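Local structure of prephenate dehydrogenase (2G5C) at residues K139-T144 against R159-V164. The protein probably catalyses the NAD(+)-dependent oxidative decarboxylation of prephenate to 4-hydroxyphenylpyruvate, a step in tyrosine biosynthesis. Numbering follows the deposited sequence.
Sequences KKVILT and RVWEDV
Val141 meets Trp161 through its CG1 branch, which a first torsion of 175° sets anti to the backbone N. In Trp161 a chi1 of -82° keeps CG beside the backbone N, and the second torsion turns the indole to offer a face to that methyl. CG1 lies 3.5 Å from the centroid of the five-membered ring of Trp161 and only 6° off the ring normal, the geometry of a CH-pi contact made nearly straight down onto the pyrrole part. Its nearest ring atom is CD1 of Trp161, at 3.6 Å from Val141 CG1. The second branch, Val141 CG2, makes a looser approach near the CD2-CE3 bond, 4.1 Å from Trp161 CE3. Leu143, two residues further along the same strand, adds its CD2, which approaches obliquely to stand 3.9 Å from Trp161 NE1 and is also close to CD1. No hydrogen bond crosses between the segments; the evidence is for apolar packing among three buried side chains, with 145 Å² of surface buried in all. Phe16 and Tyr136 each make an edge-to-face contact with the indole, which probably helps to hold its orientation. Shortening Trp161 to an alanine would probably deprive Val141 CG1 of its ring face and Leu143 CD2 of its indole neighbour, opening a gap between strand and helix. Backbone hydrogen bonds from Val141 to Val167 and Glu169 tie strand 140-143 to the parallel strand 167-170, while the packing of Val141 and Leu143 against Trp161 seats the connecting helix 151-163 on strand 140-143. Together they make a beta-alpha-beta crossover of the Rossmann-type nucleotide-binding domain.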
ATOM      1  N   LYS A 139      15.232  14.364   3.734  1.00 41.83           N
ATOM      2  CA  LYS A 139      14.118  13.876   4.541  1.00 41.19           C
ATOM      3  C   LYS A 139      13.653  14.909   5.566  1.00 39.80           C
ATOM      4  O   LYS A 139      14.382  15.839   5.898  1.00 39.55           O
ATOM      5  CB  LYS A 139      14.516  12.586   5.267  1.00 42.02           C
ATOM      6  CG  LYS A 139      14.032  11.300   4.608  1.00 43.89           C
ATOM      7  CD  LYS A 139      14.685  11.041   3.261  1.00 44.08           C
ATOM      8  CE  LYS A 139      14.258   9.681   2.721  1.00 44.19           C
ATOM      9  NZ  LYS A 139      14.996   9.298   1.485  1.00 44.03           N
ATOM     10  N   LYS A 140      12.433  14.738   6.063  1.00 38.40           N
ATOM     11  CA  LYS A 140      11.893  15.656   7.056  1.00 38.07           C
ATOM     12  C   LYS A 140      12.305  15.218   8.455  1.00 37.10           C
ATOM     13  O   LYS A 140      12.499  14.030   8.711  1.00 36.43           O
ATOM     14  CB  LYS A 140      10.366  15.700   6.978  1.00 38.55           C
ATOM     15  CG  LYS A 140       9.815  16.178   5.646  1.00 41.95           C
ATOM     16  CD  LYS A 140       8.295  16.257   5.679  1.00 42.61           C
ATOM     17  CE  LYS A 140       7.728  16.664   4.326  1.00 44.60           C
ATOM     18  NZ  LYS A 140       6.241  16.781   4.340  1.00 45.43           N
ATOM     19  N   VAL A 141      12.450  16.189   9.351  1.00 36.03           N
ATOM     20  CA  VAL A 141      12.805  15.916  10.737  1.00 33.51           C
ATOM     21  C   VAL A 141      11.903  16.759  11.626  1.00 32.08           C
ATOM     22  O   VAL A 141      11.910  17.989  11.558  1.00 31.53           O
ATOM     23  CB  VAL A 141      14.273  16.263  11.038  1.00 34.11           C
ATOM     24  CG1 VAL A 141      14.549  16.072  12.523  1.00 32.87           C
ATOM     25  CG2 VAL A 141      15.194  15.374  10.222  1.00 33.22           C
ATOM     26  N   ILE A 142      11.117  16.085  12.456  1.00 31.40           N
ATOM     27  CA  ILE A 142      10.194  16.766  13.344  1.00 30.04           C
ATOM     28  C   ILE A 142      10.742  16.898  14.760  1.00 29.42           C
ATOM     29  O   ILE A 142      10.995  15.897  15.436  1.00 27.87           O
ATOM     30  CB  ILE A 142       8.850  16.015  13.435  1.00 30.27           C
ATOM     31  CG1 ILE A 142       8.380  15.592  12.039  1.00 33.64           C
ATOM     32  CG2 ILE A 142       7.810  16.897  14.105  1.00 29.08           C
ATOM     33  CD1 ILE A 142       8.103  16.741  11.100  1.00 32.87           C
ATOM     34  N   LEU A 143      10.935  18.136  15.200  1.00 27.94           N
ATOM     35  CA  LEU A 143      11.404  18.389  16.552  1.00 27.18           C
ATOM     36  C   LEU A 143      10.164  18.846  17.301  1.00 26.79           C
ATOM     37  O   LEU A 143       9.339  19.581  16.754  1.00 27.74           O
ATOM     38  CB  LEU A 143      12.486  19.477  16.567  1.00 26.59           C
ATOM     39  CG  LEU A 143      13.763  19.134  15.789  1.00 25.63           C
ATOM     40  CD1 LEU A 143      14.861  20.127  16.145  1.00 24.06           C
ATOM     41  CD2 LEU A 143      14.213  17.714  16.129  1.00 25.95           C
ATOM     42  N   THR A 144      10.015  18.388  18.537  1.00 25.98           N
ATOM     43  CA  THR A 144       8.849  18.744  19.329  1.00 26.79           C
ATOM     44  C   THR A 144       9.209  19.546  20.575  1.00 27.87           C
ATOM     45  O   THR A 144       9.208  19.027  21.692  1.00 27.74           O
ATOM     46  CB  THR A 144       8.055  17.485  19.743  1.00 25.72           C
ATOM     47  OG1 THR A 144       8.878  16.633  20.544  1.00 25.22           O
ATOM     48  CG2 THR A 144       7.604  16.716  18.507  1.00 25.50           C
ATOM     49  N   ARG A 159      20.246  22.601  13.870  1.00 38.09           N
ATOM     50  CA  ARG A 159      21.365  22.775  12.951  1.00 39.61           C
ATOM     51  C   ARG A 159      22.046  21.455  12.607  1.00 38.30           C
ATOM     52  O   ARG A 159      22.463  21.249  11.470  1.00 37.71           O
ATOM     53  CB  ARG A 159      22.402  23.738  13.540  1.00 42.77           C
ATOM     54  CG  ARG A 159      21.920  25.174  13.680  1.00 48.03           C
ATOM     55  CD  ARG A 159      23.090  26.109  13.994  1.00 52.53           C
ATOM     56  NE  ARG A 159      22.670  27.495  14.190  1.00 56.06           N
ATOM     57  CZ  ARG A 159      21.920  27.914  15.206  1.00 57.71           C
ATOM     58  NH1 ARG A 159      21.505  27.051  16.123  1.00 58.67           N
ATOM     59  NH2 ARG A 159      21.587  29.196  15.307  1.00 57.61           N
ATOM     60  N   VAL A 160      22.162  20.568  13.594  1.00 36.65           N
ATOM     61  CA  VAL A 160      22.801  19.273  13.387  1.00 35.39           C
ATOM     62  C   VAL A 160      22.042  18.455  12.345  1.00 35.39           C
ATOM     63  O   VAL A 160      22.633  17.930  11.401  1.00 35.04           O
ATOM     64  CB  VAL A 160      22.866  18.462  14.697  1.00 34.94           C
ATOM     65  CG1 VAL A 160      23.552  17.125  14.449  1.00 35.29           C
ATOM     66  CG2 VAL A 160      23.611  19.254  15.759  1.00 36.15           C
ATOM     67  N   TRP A 161      20.732  18.343  12.527  1.00 34.74           N
ATOM     68  CA  TRP A 161      19.905  17.597  11.587  1.00 35.37           C
ATOM     69  C   TRP A 161      20.040  18.174  10.182  1.00 36.36           C
ATOM     70  O   TRP A 161      20.143  17.438   9.204  1.00 36.14           O
ATOM     71  CB  TRP A 161      18.446  17.637  12.030  1.00 32.18           C
ATOM     72  CG  TRP A 161      18.116  16.632  13.090  1.00 29.83           C
ATOM     73  CD1 TRP A 161      17.584  16.884  14.320  1.00 29.05           C
ATOM     74  CD2 TRP A 161      18.226  15.206  12.985  1.00 27.56           C
ATOM     75  NE1 TRP A 161      17.347  15.705  14.984  1.00 26.93           N
ATOM     76  CE2 TRP A 161      17.731  14.659  14.187  1.00 27.91           C
ATOM     77  CE3 TRP A 161      18.693  14.337  11.988  1.00 27.46           C
ATOM     78  CZ2 TRP A 161      17.687  13.277  14.422  1.00 25.20           C
ATOM     79  CZ3 TRP A 161      18.650  12.966  12.221  1.00 23.82           C
ATOM     80  CH2 TRP A 161      18.150  12.452  13.429  1.00 26.52           C
ATOM     81  N   GLU A 162      20.042  19.499  10.089  1.00 38.27           N
ATOM     82  CA  GLU A 162      20.178  20.166   8.801  1.00 41.26           C
ATOM     83  C   GLU A 162      21.543  19.854   8.195  1.00 42.19           C
ATOM     84  O   GLU A 162      21.685  19.776   6.976  1.00 42.77           O
ATOM     85  CB  GLU A 162      20.016  21.682   8.965  1.00 41.62           C
ATOM     86  CG  GLU A 162      18.702  22.092   9.610  1.00 42.87           C
ATOM     87  CD  GLU A 162      18.517  23.596   9.676  1.00 43.94           C
ATOM     88  OE1 GLU A 162      19.332  24.281  10.330  1.00 43.44           O
ATOM     89  OE2 GLU A 162      17.548  24.095   9.071  1.00 45.56           O
ATOM     90  N   ASP A 163      22.545  19.673   9.052  1.00 44.17           N
ATOM     91  CA  ASP A 163      23.894  19.367   8.590  1.00 45.23           C
ATOM     92  C   ASP A 163      23.972  17.983   7.967  1.00 44.87           C
ATOM     93  O   ASP A 163      24.903  17.680   7.223  1.00 45.02           O
ATOM     94  CB  ASP A 163      24.893  19.477   9.744  1.00 49.16           C
ATOM     95  CG  ASP A 163      25.244  20.920  10.075  1.00 52.39           C
ATOM     96  OD1 ASP A 163      25.744  21.627   9.174  1.00 54.79           O
ATOM     97  OD2 ASP A 163      25.021  21.347  11.229  1.00 53.96           O
ATOM     98  N   VAL A 164      22.998  17.139   8.280  1.00 44.85           N
ATOM     99  CA  VAL A 164      22.963  15.800   7.713  1.00 44.26           C
ATOM    100  C   VAL A 164      21.852  15.732   6.667  1.00 43.70           C
ATOM    101  O   VAL A 164      21.281  14.674   6.415  1.00 43.72           O
ATOM    102  CB  VAL A 164      22.738  14.727   8.802  1.00 45.24           C
ATOM    103  CG1 VAL A 164      23.882  14.766   9.808  1.00 44.12           C
ATOM    104  CG2 VAL A 164      21.406  14.947   9.496  1.00 45.40           C
TER